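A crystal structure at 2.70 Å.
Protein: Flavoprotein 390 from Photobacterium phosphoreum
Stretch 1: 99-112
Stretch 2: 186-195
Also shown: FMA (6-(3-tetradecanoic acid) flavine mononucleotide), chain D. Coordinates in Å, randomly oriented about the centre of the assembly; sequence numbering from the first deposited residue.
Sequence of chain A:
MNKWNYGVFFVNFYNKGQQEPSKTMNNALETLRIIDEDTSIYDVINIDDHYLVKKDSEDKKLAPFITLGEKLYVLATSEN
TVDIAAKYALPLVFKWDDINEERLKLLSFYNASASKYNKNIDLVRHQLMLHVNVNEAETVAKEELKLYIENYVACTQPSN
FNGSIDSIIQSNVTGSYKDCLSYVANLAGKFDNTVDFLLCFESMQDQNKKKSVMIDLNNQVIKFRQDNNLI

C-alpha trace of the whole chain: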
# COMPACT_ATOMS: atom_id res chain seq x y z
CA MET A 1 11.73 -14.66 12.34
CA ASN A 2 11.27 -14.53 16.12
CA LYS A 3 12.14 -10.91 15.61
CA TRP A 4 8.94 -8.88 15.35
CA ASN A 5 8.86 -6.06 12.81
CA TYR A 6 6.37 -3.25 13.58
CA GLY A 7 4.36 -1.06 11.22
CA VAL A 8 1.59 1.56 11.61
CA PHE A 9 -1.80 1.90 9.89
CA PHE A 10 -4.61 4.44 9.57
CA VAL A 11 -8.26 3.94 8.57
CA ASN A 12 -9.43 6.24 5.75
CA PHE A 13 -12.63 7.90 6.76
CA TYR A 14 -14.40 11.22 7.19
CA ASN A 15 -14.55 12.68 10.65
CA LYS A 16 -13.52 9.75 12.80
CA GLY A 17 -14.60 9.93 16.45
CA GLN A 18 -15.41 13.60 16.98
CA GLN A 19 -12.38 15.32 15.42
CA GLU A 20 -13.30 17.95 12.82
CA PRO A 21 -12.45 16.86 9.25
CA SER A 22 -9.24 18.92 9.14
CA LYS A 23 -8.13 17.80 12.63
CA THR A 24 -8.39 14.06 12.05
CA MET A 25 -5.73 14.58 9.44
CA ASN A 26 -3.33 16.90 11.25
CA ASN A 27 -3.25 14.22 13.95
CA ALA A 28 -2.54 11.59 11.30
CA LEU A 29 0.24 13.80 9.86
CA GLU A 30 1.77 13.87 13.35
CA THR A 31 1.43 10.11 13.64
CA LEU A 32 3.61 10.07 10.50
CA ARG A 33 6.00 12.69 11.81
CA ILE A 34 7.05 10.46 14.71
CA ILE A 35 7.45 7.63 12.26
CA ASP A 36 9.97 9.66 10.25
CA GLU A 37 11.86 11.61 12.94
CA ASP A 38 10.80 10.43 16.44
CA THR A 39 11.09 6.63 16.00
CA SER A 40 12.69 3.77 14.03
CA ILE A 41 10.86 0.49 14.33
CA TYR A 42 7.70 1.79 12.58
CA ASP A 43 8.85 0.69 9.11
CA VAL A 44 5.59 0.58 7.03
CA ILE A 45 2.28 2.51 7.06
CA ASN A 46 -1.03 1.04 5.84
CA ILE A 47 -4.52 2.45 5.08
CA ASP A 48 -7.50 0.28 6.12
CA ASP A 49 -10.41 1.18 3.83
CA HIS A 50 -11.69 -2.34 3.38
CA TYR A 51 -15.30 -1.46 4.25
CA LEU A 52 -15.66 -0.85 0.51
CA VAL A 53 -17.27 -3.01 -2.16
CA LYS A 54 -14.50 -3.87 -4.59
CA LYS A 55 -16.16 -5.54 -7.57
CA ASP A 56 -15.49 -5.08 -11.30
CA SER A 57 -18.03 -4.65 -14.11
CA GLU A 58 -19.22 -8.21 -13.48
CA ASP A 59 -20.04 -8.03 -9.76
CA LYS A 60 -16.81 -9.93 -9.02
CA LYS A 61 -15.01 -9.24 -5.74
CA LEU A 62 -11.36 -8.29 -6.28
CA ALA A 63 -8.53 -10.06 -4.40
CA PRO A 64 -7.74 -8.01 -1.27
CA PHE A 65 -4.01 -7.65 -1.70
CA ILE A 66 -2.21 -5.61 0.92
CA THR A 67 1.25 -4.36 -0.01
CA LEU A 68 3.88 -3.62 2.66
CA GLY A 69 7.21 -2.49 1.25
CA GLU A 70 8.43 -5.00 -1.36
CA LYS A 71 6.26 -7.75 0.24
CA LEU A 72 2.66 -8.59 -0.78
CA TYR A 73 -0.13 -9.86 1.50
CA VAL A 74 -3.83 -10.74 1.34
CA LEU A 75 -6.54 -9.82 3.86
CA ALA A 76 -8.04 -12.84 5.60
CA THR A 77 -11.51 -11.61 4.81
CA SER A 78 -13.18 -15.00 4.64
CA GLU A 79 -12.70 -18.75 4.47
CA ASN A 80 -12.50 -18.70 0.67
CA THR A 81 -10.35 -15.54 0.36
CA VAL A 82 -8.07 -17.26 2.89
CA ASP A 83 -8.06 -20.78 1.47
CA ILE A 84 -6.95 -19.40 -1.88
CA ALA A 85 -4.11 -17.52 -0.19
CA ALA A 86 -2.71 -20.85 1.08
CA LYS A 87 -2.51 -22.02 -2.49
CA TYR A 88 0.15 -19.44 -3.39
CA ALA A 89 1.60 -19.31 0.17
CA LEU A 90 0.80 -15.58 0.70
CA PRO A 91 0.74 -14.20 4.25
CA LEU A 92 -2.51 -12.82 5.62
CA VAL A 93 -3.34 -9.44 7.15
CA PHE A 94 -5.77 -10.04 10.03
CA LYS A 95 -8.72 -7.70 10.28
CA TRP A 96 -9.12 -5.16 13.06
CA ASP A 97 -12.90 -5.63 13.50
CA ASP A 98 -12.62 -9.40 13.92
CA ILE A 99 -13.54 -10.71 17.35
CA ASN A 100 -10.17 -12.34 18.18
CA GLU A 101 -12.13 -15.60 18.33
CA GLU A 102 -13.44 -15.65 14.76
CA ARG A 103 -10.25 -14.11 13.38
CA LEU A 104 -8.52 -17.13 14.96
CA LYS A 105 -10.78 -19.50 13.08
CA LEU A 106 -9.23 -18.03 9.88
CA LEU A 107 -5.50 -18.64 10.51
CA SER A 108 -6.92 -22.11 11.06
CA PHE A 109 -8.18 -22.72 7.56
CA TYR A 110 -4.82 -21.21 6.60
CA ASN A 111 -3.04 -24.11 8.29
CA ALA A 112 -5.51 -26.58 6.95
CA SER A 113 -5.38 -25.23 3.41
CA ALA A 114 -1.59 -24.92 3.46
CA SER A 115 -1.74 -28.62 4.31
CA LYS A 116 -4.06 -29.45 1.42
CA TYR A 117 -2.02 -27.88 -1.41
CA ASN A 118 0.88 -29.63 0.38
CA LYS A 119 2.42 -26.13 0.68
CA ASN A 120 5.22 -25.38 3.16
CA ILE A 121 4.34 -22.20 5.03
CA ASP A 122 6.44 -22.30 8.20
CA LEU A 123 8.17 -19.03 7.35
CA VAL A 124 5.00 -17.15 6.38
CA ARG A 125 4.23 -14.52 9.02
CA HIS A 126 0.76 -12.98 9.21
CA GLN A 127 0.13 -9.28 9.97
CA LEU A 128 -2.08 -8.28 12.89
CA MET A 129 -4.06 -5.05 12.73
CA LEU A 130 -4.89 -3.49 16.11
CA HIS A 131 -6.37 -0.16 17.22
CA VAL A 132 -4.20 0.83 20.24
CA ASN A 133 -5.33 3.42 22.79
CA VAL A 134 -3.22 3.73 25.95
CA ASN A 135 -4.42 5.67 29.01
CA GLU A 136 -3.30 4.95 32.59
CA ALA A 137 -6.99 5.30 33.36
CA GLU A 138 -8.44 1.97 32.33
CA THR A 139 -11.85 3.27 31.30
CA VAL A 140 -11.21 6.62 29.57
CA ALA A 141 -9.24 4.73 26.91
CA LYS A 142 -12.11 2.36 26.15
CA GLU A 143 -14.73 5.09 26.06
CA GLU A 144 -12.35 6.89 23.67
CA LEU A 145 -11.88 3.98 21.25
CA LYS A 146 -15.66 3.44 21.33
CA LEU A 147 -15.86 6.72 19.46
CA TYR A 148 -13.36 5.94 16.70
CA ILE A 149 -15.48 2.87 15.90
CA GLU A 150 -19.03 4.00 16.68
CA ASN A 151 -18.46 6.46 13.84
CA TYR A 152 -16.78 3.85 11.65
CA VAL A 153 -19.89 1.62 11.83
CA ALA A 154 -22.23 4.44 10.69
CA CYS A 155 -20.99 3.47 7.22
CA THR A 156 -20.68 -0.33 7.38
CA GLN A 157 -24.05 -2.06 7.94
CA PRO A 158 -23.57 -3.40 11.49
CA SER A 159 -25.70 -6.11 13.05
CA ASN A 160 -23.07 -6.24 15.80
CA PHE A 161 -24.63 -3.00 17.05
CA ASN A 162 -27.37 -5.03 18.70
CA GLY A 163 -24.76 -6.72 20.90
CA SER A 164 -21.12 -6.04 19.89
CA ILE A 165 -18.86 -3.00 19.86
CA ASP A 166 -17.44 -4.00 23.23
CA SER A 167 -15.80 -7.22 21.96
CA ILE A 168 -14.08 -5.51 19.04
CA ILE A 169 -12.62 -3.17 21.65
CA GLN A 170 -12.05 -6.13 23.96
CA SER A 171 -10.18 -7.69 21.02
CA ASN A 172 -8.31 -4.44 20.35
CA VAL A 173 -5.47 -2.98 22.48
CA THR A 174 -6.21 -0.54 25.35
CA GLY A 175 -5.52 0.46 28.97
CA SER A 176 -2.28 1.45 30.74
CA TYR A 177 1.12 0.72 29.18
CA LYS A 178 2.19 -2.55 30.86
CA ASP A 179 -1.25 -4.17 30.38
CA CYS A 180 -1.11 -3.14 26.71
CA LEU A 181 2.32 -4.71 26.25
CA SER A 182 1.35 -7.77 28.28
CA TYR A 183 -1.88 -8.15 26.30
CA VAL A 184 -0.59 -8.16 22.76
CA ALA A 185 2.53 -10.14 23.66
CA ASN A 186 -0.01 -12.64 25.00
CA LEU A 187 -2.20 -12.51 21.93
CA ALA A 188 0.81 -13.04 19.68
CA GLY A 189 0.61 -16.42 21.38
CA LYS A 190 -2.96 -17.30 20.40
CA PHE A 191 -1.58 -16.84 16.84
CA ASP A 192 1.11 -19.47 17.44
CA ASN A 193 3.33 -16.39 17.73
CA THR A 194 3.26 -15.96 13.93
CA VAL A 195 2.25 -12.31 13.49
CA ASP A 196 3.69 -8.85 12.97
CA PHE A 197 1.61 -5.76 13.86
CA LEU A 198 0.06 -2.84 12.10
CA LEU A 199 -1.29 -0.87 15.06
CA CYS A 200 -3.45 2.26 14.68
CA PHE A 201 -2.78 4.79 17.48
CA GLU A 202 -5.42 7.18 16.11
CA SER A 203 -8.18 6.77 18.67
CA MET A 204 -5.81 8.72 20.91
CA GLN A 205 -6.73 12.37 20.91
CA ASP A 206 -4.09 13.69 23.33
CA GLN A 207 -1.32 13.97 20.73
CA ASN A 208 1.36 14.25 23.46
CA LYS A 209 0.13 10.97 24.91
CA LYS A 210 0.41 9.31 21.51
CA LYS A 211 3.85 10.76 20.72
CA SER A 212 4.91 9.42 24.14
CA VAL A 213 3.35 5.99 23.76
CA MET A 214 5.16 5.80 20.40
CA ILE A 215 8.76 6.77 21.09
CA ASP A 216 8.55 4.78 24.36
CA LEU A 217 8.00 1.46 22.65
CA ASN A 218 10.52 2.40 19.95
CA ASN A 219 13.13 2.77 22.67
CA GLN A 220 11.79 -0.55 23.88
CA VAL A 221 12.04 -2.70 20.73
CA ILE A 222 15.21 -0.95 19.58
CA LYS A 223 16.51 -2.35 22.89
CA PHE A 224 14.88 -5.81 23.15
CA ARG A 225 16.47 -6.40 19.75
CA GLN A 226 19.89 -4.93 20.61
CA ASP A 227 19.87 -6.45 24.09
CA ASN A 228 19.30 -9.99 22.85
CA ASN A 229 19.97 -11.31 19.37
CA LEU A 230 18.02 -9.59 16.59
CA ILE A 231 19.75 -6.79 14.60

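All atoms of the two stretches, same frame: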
# COMPACT_ATOMS: atom_id res chain seq x y z
N ILE A 99 -13.62 -10.25 15.94
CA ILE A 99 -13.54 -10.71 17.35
C ILE A 99 -12.37 -11.70 17.33
O ILE A 99 -12.41 -12.66 16.54
CB ILE A 99 -14.89 -11.35 17.78
CG1 ILE A 99 -15.89 -10.24 18.19
CG2 ILE A 99 -14.75 -12.40 18.91
CD1 ILE A 99 -17.37 -10.72 18.00
N ASN A 100 -11.36 -11.47 18.12
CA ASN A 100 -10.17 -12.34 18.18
C ASN A 100 -10.49 -13.81 17.98
O ASN A 100 -9.69 -14.61 17.46
CB ASN A 100 -9.48 -12.04 19.51
CG ASN A 100 -8.04 -12.48 19.42
OD1 ASN A 100 -7.18 -11.68 19.06
ND2 ASN A 100 -7.86 -13.76 19.72
N GLU A 101 -11.66 -14.22 18.43
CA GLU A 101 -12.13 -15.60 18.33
C GLU A 101 -12.19 -15.98 16.85
O GLU A 101 -11.34 -16.73 16.36
CB GLU A 101 -13.52 -15.75 18.91
CG GLU A 101 -13.77 -16.98 19.78
CD GLU A 101 -15.06 -16.93 20.57
OE1 GLU A 101 -16.14 -16.86 20.00
OE2 GLU A 101 -14.82 -16.95 21.80
N GLU A 102 -13.19 -15.44 16.17
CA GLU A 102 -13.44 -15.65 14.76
C GLU A 102 -12.21 -15.38 13.90
O GLU A 102 -11.95 -16.12 12.93
CB GLU A 102 -14.57 -14.78 14.23
CG GLU A 102 -14.78 -14.78 12.71
CD GLU A 102 -15.90 -13.88 12.29
OE1 GLU A 102 -16.24 -12.91 12.98
OE2 GLU A 102 -16.46 -14.17 11.21
N ARG A 103 -11.44 -14.37 14.21
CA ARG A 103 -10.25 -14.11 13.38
C ARG A 103 -9.25 -15.22 13.62
O ARG A 103 -8.28 -15.31 12.83
CB ARG A 103 -9.67 -12.72 13.56
CG ARG A 103 -8.47 -12.58 14.46
CD ARG A 103 -7.90 -11.21 14.38
NE ARG A 103 -8.86 -10.17 14.70
CZ ARG A 103 -8.51 -9.18 15.55
NH1 ARG A 103 -7.34 -9.11 16.16
NH2 ARG A 103 -9.41 -8.21 15.76
N LEU A 104 -9.45 -16.02 14.65
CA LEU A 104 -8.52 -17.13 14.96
C LEU A 104 -8.92 -18.36 14.15
O LEU A 104 -8.05 -19.16 13.77
CB LEU A 104 -8.38 -17.33 16.44
CG LEU A 104 -7.04 -16.98 17.05
CD1 LEU A 104 -7.11 -16.95 18.58
CD2 LEU A 104 -6.07 -18.04 16.57
N LYS A 105 -10.21 -18.44 13.90
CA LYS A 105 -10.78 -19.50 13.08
C LYS A 105 -10.24 -19.40 11.65
O LYS A 105 -10.27 -20.41 10.91
CB LYS A 105 -12.30 -19.38 12.97
CG LYS A 105 -13.01 -19.41 14.32
CD LYS A 105 -14.45 -18.94 14.19
CE LYS A 105 -15.42 -20.06 13.86
NZ LYS A 105 -16.71 -19.82 14.56
N LEU A 106 -9.75 -18.23 11.24
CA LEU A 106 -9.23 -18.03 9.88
C LEU A 106 -7.76 -18.37 9.75
O LEU A 106 -7.44 -18.81 8.61
CB LEU A 106 -9.64 -16.66 9.35
CG LEU A 106 -11.14 -16.41 9.43
CD1 LEU A 106 -11.39 -15.05 10.03
CD2 LEU A 106 -11.71 -16.45 8.02
N LEU A 107 -6.90 -18.24 10.74
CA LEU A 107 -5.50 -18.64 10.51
C LEU A 107 -5.54 -20.19 10.58
O LEU A 107 -4.54 -20.88 10.36
CB LEU A 107 -4.49 -18.05 11.47
CG LEU A 107 -3.93 -18.97 12.55
CD1 LEU A 107 -2.52 -18.59 12.97
CD2 LEU A 107 -4.85 -18.94 13.74
N SER A 108 -6.74 -20.66 10.93
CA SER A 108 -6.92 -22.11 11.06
C SER A 108 -7.11 -22.71 9.69
O SER A 108 -6.39 -23.68 9.38
CB SER A 108 -7.88 -22.52 12.13
OG SER A 108 -7.09 -22.67 13.32
N PHE A 109 -8.02 -22.13 8.92
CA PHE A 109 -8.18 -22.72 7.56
C PHE A 109 -6.76 -22.60 6.95
O PHE A 109 -6.29 -23.57 6.33
CB PHE A 109 -9.22 -22.11 6.72
CG PHE A 109 -10.62 -22.55 6.61
CD1 PHE A 109 -11.38 -22.84 7.73
CD2 PHE A 109 -11.22 -22.60 5.34
CE1 PHE A 109 -12.71 -23.21 7.60
CE2 PHE A 109 -12.56 -22.97 5.19
CZ PHE A 109 -13.31 -23.29 6.34
N TYR A 110 -6.15 -21.45 7.18
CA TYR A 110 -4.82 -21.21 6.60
C TYR A 110 -3.76 -22.20 7.07
O TYR A 110 -2.58 -22.14 6.66
CB TYR A 110 -4.34 -19.77 6.70
CG TYR A 110 -3.10 -19.42 5.91
CD1 TYR A 110 -1.82 -19.61 6.44
CD2 TYR A 110 -3.20 -18.85 4.64
CE1 TYR A 110 -0.68 -19.29 5.72
CE2 TYR A 110 -2.07 -18.50 3.92
CZ TYR A 110 -0.81 -18.72 4.46
OH TYR A 110 0.30 -18.36 3.74
N ASN A 111 -4.13 -23.15 7.90
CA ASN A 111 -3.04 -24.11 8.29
C ASN A 111 -3.46 -25.42 7.64
O ASN A 111 -2.61 -26.23 7.26
CB ASN A 111 -2.83 -24.00 9.78
CG ASN A 111 -1.92 -22.81 10.04
OD1 ASN A 111 -1.54 -22.16 9.06
ND2 ASN A 111 -1.64 -22.61 11.32
N ALA A 112 -4.77 -25.47 7.52
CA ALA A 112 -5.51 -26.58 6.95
C ALA A 112 -5.41 -26.56 5.43
O ALA A 112 -5.27 -27.65 4.84
CB ALA A 112 -6.95 -26.54 7.43
N ASN A 186 0.79 -11.61 24.31
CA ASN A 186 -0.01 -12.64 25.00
C ASN A 186 -0.87 -13.23 23.85
O ASN A 186 -1.03 -14.45 23.71
CB ASN A 186 -0.82 -12.06 26.14
CG ASN A 186 -1.17 -12.94 27.31
OD1 ASN A 186 -1.81 -14.01 27.18
ND2 ASN A 186 -0.76 -12.47 28.50
N LEU A 187 -1.36 -12.26 23.09
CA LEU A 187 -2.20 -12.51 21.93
C LEU A 187 -1.34 -13.08 20.79
O LEU A 187 -1.84 -13.96 20.04
CB LEU A 187 -2.94 -11.23 21.49
CG LEU A 187 -3.93 -11.49 20.35
CD1 LEU A 187 -4.92 -12.60 20.72
CD2 LEU A 187 -4.67 -10.22 20.02
N ALA A 188 -0.12 -12.56 20.73
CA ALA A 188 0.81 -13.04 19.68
C ALA A 188 0.63 -14.57 19.72
O ALA A 188 0.33 -15.20 18.71
CB ALA A 188 2.24 -12.62 19.90
N GLY A 189 0.73 -15.04 20.95
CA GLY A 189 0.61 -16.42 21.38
C GLY A 189 -0.56 -17.18 20.78
O GLY A 189 -0.34 -18.26 20.18
N LYS A 190 -1.76 -16.64 20.92
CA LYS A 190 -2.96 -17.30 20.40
C LYS A 190 -2.89 -17.46 18.88
O LYS A 190 -3.77 -18.08 18.30
CB LYS A 190 -4.26 -16.59 20.73
CG LYS A 190 -4.42 -15.73 21.95
CD LYS A 190 -4.65 -16.51 23.23
CE LYS A 190 -3.34 -16.63 23.99
NZ LYS A 190 -3.47 -17.62 25.11
N PHE A 191 -1.90 -16.86 18.27
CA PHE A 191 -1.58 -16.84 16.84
C PHE A 191 -0.25 -17.59 16.66
O PHE A 191 0.62 -17.21 15.85
CB PHE A 191 -1.48 -15.41 16.27
CG PHE A 191 -2.80 -14.81 15.92
CD1 PHE A 191 -3.43 -15.16 14.74
CD2 PHE A 191 -3.44 -13.93 16.77
CE1 PHE A 191 -4.67 -14.66 14.38
CE2 PHE A 191 -4.69 -13.40 16.44
CZ PHE A 191 -5.30 -13.77 15.24
N ASP A 192 -0.10 -18.63 17.45
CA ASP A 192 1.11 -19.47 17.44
C ASP A 192 2.34 -18.55 17.35
O ASP A 192 3.40 -19.02 16.89
CB ASP A 192 1.14 -20.51 16.33
CG ASP A 192 -0.14 -21.22 15.99
OD1 ASP A 192 -0.62 -22.11 16.71
OD2 ASP A 192 -0.67 -20.84 14.92
N ASN A 193 2.20 -17.32 17.78
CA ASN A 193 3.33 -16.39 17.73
C ASN A 193 3.83 -16.18 16.30
O ASN A 193 5.06 -16.04 16.12
CB ASN A 193 4.42 -16.92 18.67
CG ASN A 193 4.51 -16.16 19.97
OD1 ASN A 193 5.64 -16.03 20.48
ND2 ASN A 193 3.41 -15.64 20.51
N THR A 194 2.92 -16.14 15.35
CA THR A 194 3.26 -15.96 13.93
C THR A 194 2.81 -14.64 13.32
O THR A 194 2.55 -14.62 12.07
CB THR A 194 2.70 -17.17 13.07
OG1 THR A 194 1.25 -17.03 12.92
CG2 THR A 194 3.07 -18.52 13.69
N VAL A 195 2.72 -13.57 14.11
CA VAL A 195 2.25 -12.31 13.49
C VAL A 195 3.15 -11.14 13.86
O VAL A 195 3.82 -11.24 14.88
CB VAL A 195 0.81 -12.03 13.94
CG1 VAL A 195 -0.24 -12.95 13.37
CG2 VAL A 195 0.80 -11.98 15.46
N1 FMA D . 8.78 -13.34 21.79
C2 FMA D . 9.46 -13.24 20.65
O2 FMA D . 9.83 -14.09 19.93
N3 FMA D . 9.82 -11.91 20.15
C4 FMA D . 9.48 -10.80 20.84
O4 FMA D . 9.81 -9.72 20.39
C4A FMA D . 8.76 -10.93 22.07
N5 FMA D . 8.39 -9.92 22.81
C5A FMA D . 7.72 -9.98 23.97
C6 FMA D . 7.36 -8.85 24.69
C7 FMA D . 6.67 -9.01 25.86
C7M FMA D . 6.20 -7.81 26.76
C8 FMA D . 6.32 -10.32 26.36
C8M FMA D . 5.58 -10.56 27.63
C9 FMA D . 6.69 -11.43 25.62
C9A FMA D . 7.37 -11.33 24.44
N10 FMA D . 7.77 -12.40 23.65
C10 FMA D . 8.44 -12.32 22.50
C1B FMA D . 7.43 -13.82 24.09
C2B FMA D . 7.27 -14.87 22.90
O2B FMA D . 6.01 -15.44 23.21
C3B FMA D . 8.42 -15.84 22.94
O3' FMA D . 9.52 -15.31 23.62
C4B FMA D . 8.90 -16.36 21.57
O4' FMA D . 7.79 -17.00 20.84
C5B FMA D . 10.03 -17.41 21.75
O5' FMA D . 9.51 -18.70 21.06
P FMA D . 9.48 -20.17 21.65
O1P FMA D . 11.01 -20.47 21.74
O2P FMA D . 8.84 -20.11 22.95
O3P FMA D . 8.69 -20.94 20.81
C1' FMA D . 9.61 -5.96 24.57
O1' FMA D . 8.99 -5.64 25.65
O2' FMA D . 10.75 -5.51 24.37
C2' FMA D . 9.23 -7.31 24.06
C3' FMA D . 7.71 -7.53 24.12
C4' FMA D . 7.13 -7.21 22.78
C5' FMA D . 6.57 -5.83 22.51
C6' FMA D . 5.24 -5.86 21.80
C7' FMA D . 4.99 -4.60 20.97
C8' FMA D . 3.83 -3.78 21.35
C9' FMA D . 2.49 -4.02 20.69
C11 FMA D . 1.34 -3.39 21.41
C12 FMA D . 1.44 -2.06 22.07
C13 FMA D . 0.22 -1.44 22.66
C14 FMA D . 0.38 -0.07 23.26
C15 FMA D . 1.61 0.12 24.09

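Stretch 2 begins in the last turn of a helix and leaves it through a tight turn, and this end lies against one side of the kinked helix that makes up most of stretch 1. The backbones are not in direct contact: the CA atoms of N100 and L187 are 8.8 Å apart and those of L104 and F191 7.2 Å, so side chains fill the gap. No hydrogen bond crosses between the stretches, and the 389 Å² they bury is held largely by apolar packing.

L187 is the first residue of stretch 2 to make contact. Its CA-to-CB bond points sideways, but the t, p rotamer carries its end nearer to the helix, where CD1 lies 3.0 Å from OD1 of N100, a tight methyl-to-oxygen contact. K190 follows with its CA-to-CB bond directed toward stretch 1; CB packs 3.6 Å from CD1 of L104, while the end of the chain leads away and leaves the aliphatic base to make the contact.

F191 is the centre of the packing. L104 covers one face of its ring, with CG 4.3 Å from the ring centroid and 18° off the normal, a CH-pi arrangement. The ring edge meets R103, whose CG is 3.5 Å from CZ of F191, and L107, whose CD1 is 4.0 Å from CD1 of F191. The aliphatic part of R103 thus serves as apolar surface.

A type I' turn from F191 to T194 then reverses the chain. It is closed by T194 N bonding to F191 O (2.6 Å), and T194 OG1 donates to the same oxygen at 3.0 Å. At this turn L107 CD1 approaches D192 OD2 at 3.5 Å and T194 OG1 at 4.1 Å. N193 instead serves the flavin: its OD1 accepts hydrogen bonds from FMA O2B (2.8 Å) and O4' (2.4 Å, very short).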